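Local structure of protein FimX (Pseudomonas aeruginosa PAO1, 3HV9) at residues F30-Q35 / V50-L55. The protein contains an EAL domain, the fragment crystallised here, and belongs to the family of EAL-domain proteins, whose fold is a modified TIM barrel. Sequence-based numbering, arbitrary orientation. Where two conformers were deposited one is given.
Sequences FRLLFQ and VLLRLL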
loop_
_atom_site.group_PDB
_atom_site.type_symbol
_atom_site.label_atom_id
_atom_site.label_comp_id
_atom_site.label_asym_id
_atom_site.label_seq_id
_atom_site.Cartn_x
_atom_site.Cartn_y
_atom_site.Cartn_z
ATOM N N PHE A 30 3.130 5.783 16.080
ATOM C CA PHE A 30 2.916 4.799 15.033
ATOM C C PHE A 30 4.257 4.174 14.700
ATOM O O PHE A 30 5.314 4.667 15.087
ATOM C CB PHE A 30 2.317 5.413 13.770
ATOM C CG PHE A 30 0.898 5.832 13.923
ATOM C CD1 PHE A 30 -0.119 4.901 13.859
ATOM C CD2 PHE A 30 0.573 7.160 14.123
ATOM C CE1 PHE A 30 -1.434 5.284 14.017
ATOM C CE2 PHE A 30 -0.742 7.551 14.278
ATOM C CZ PHE A 30 -1.748 6.617 14.227
ATOM N N ARG A 31 4.191 3.071 13.979
ATOM C CA ARG A 31 5.373 2.350 13.541
ATOM C C ARG A 31 5.129 1.904 12.107
ATOM O O ARG A 31 4.098 1.292 11.808
ATOM C CB ARG A 31 5.602 1.119 14.420
ATOM C CG ARG A 31 6.958 0.462 14.231
ATOM C CD ARG A 31 7.923 0.824 15.364
ATOM N NE ARG A 31 7.823 2.223 15.770
ATOM C CZ ARG A 31 8.274 2.688 16.931
ATOM N NH1 ARG A 31 8.138 3.974 17.236
ATOM N NH2 ARG A 31 8.853 1.859 17.791
ATOM N N LEU A 32 6.071 2.202 11.230
ATOM C CA LEU A 32 5.955 1.814 9.848
ATOM C C LEU A 32 6.681 0.499 9.676
ATOM O O LEU A 32 7.754 0.306 10.236
ATOM C CB LEU A 32 6.590 2.885 8.969
ATOM C CG LEU A 32 5.689 3.779 8.126
ATOM C CD1 LEU A 32 4.246 3.802 8.607
ATOM C CD2 LEU A 32 6.283 5.154 8.077
ATOM N N LEU A 33 6.097 -0.408 8.904
ATOM C CA LEU A 33 6.800 -1.625 8.536
ATOM C C LEU A 33 6.869 -1.653 7.029
ATOM O O LEU A 33 6.085 -0.966 6.364
ATOM C CB LEU A 33 6.060 -2.867 9.061
ATOM C CG LEU A 33 5.800 -3.006 10.563
ATOM C CD1 LEU A 33 4.907 -4.204 10.822
ATOM C CD2 LEU A 33 7.089 -3.166 11.321
ATOM N N PHE A 34 7.788 -2.455 6.488
ATOM C CA PHE A 34 7.983 -2.534 5.038
ATOM C C PHE A 34 8.087 -3.977 4.579
ATOM O O PHE A 34 8.872 -4.752 5.122
ATOM C CB PHE A 34 9.248 -1.769 4.649
ATOM C CG PHE A 34 9.305 -0.391 5.231
ATOM C CD1 PHE A 34 8.776 0.697 4.540
ATOM C CD2 PHE A 34 9.870 -0.177 6.477
ATOM C CE1 PHE A 34 8.816 1.980 5.087
ATOM C CE2 PHE A 34 9.906 1.098 7.033
ATOM C CZ PHE A 34 9.382 2.179 6.331
ATOM N N GLN A 35 7.295 -4.339 3.580
ATOM C CA GLN A 35 7.352 -5.680 3.025
ATOM C C GLN A 35 7.727 -5.605 1.557
ATOM O O GLN A 35 6.982 -5.052 0.750
ATOM C CB GLN A 35 6.023 -6.424 3.181
ATOM C CG GLN A 35 6.111 -7.894 2.737
ATOM C CD GLN A 35 4.943 -8.738 3.247
ATOM O OE1 GLN A 35 3.867 -8.215 3.502
ATOM N NE2 GLN A 35 5.157 -10.048 3.397
ATOM N N VAL A 50 4.412 -0.231 2.275
ATOM C CA VAL A 50 4.419 0.199 3.669
ATOM C C VAL A 50 3.156 -0.202 4.427
ATOM O O VAL A 50 2.046 -0.212 3.893
ATOM C CB VAL A 50 4.899 1.676 3.884
ATOM C CG1 VAL A 50 5.073 2.388 2.576
ATOM C CG2 VAL A 50 4.025 2.436 4.880
ATOM N N LEU A 51 3.371 -0.619 5.665
ATOM C CA LEU A 51 2.317 -1.177 6.499
ATOM C C LEU A 51 2.324 -0.424 7.822
ATOM O O LEU A 51 3.373 -0.029 8.326
ATOM C CB LEU A 51 2.560 -2.672 6.723
ATOM C CG LEU A 51 2.539 -3.573 5.473
ATOM C CD1 LEU A 51 2.846 -5.010 5.840
ATOM C CD2 LEU A 51 1.196 -3.521 4.743
ATOM N N LEU A 52 1.151 -0.176 8.364
ATOM C CA LEU A 52 1.075 0.673 9.527
ATOM C C LEU A 52 0.786 -0.167 10.764
ATOM O O LEU A 52 -0.065 -1.057 10.733
ATOM C CB LEU A 52 -0.021 1.726 9.327
ATOM C CG LEU A 52 -0.202 2.688 10.501
ATOM C CD1 LEU A 52 0.981 3.616 10.633
ATOM C CD2 LEU A 52 -1.477 3.463 10.355
ATOM N N ARG A 53 1.512 0.112 11.837
ATOM C CA ARG A 53 1.193 -0.436 13.152
ATOM C C ARG A 53 1.095 0.686 14.181
ATOM O O ARG A 53 1.737 1.734 14.046
ATOM C CB ARG A 53 2.258 -1.441 13.589
ATOM C CG ARG A 53 2.434 -2.632 12.608
ATOM C CD ARG A 53 1.211 -3.578 12.563
ATOM N NE ARG A 53 1.456 -4.765 11.732
ATOM C CZ ARG A 53 1.033 -4.896 10.477
ATOM N NH1 ARG A 53 0.328 -3.921 9.907
ATOM N NH2 ARG A 53 1.311 -5.998 9.788
ATOM N N LEU A 54 0.286 0.460 15.203
ATOM C CA LEU A 54 0.138 1.389 16.307
ATOM C C LEU A 54 0.568 0.710 17.589
ATOM O O LEU A 54 0.152 -0.426 17.883
ATOM C CB LEU A 54 -1.325 1.803 16.426
ATOM C CG LEU A 54 -1.784 2.613 17.642
ATOM C CD1 LEU A 54 -1.126 3.971 17.650
ATOM C CD2 LEU A 54 -3.301 2.771 17.598
ATOM N N LEU A 55 1.402 1.407 18.350
ATOM C CA LEU A 55 1.807 0.957 19.669
ATOM C C LEU A 55 1.038 1.746 20.707
ATOM O O LEU A 55 0.832 2.947 20.540
ATOM C CB LEU A 55 3.305 1.154 19.885
ATOM C CG LEU A 55 4.264 0.224 19.129
ATOM C CD1 LEU A 55 3.803 -1.200 19.205
ATOM C CD2 LEU A 55 4.348 0.652 17.695
#
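R31 faces R53 and L33 faces L51 in the two hydrogen-bonded pairs that join these antiparallel strands, a worked example of how a hairpin sorts its side chains onto two faces. Each pair is closed by two backbone bonds of 2.8 Å, R31 N to R53 O with R53 N to R31 O, and L33 N to L51 O with L51 N to L33 O. In the non-hydrogen-bonded pairs, CA-H groups lean on the same carbonyls, as with V50 CA, 3.4 Å from L33 O.

Most of the apolar contacts gather on the face of F30, L32, F34, V50, L52 and L54. L54 lays its CD1 over one face of the F30 ring in a CH-pi contact, 4.3 Å from the centroid, while L52 CD1 approaches the same ring obliquely, 3.6 Å from F30 CD1. With CG anti to its backbone N (chi1 180°), L52 also brings CD1 against L32 CD1. V50 meets L32 through CG2 and runs alongside F34, its CB meeting the ring obliquely.

Strands 30-39 and 46-54 form the opening hairpin of the EAL domain, a modified TIM barrel in which the first strand runs antiparallel to its neighbour. Helix 77-97 packs on the apolar face through W83, V84 and L91, and helix 17-24 on F30 and L54.

The face of R31, L33, L51 and R53 mixes aliphatic and charged groups. L33 meets R53 at about a right angle, its CD1 3.4 Å from R53 CG and over one face of the guanidinium. A bend at chi2 (-68°) folds R53 back along its strand, where NH1 donates to L52 O from above the carbonyl plane; E61 adds a long, weak ion pair at NE. After L54, L55 CD2 reaches R31 CB, 3.5 Å away.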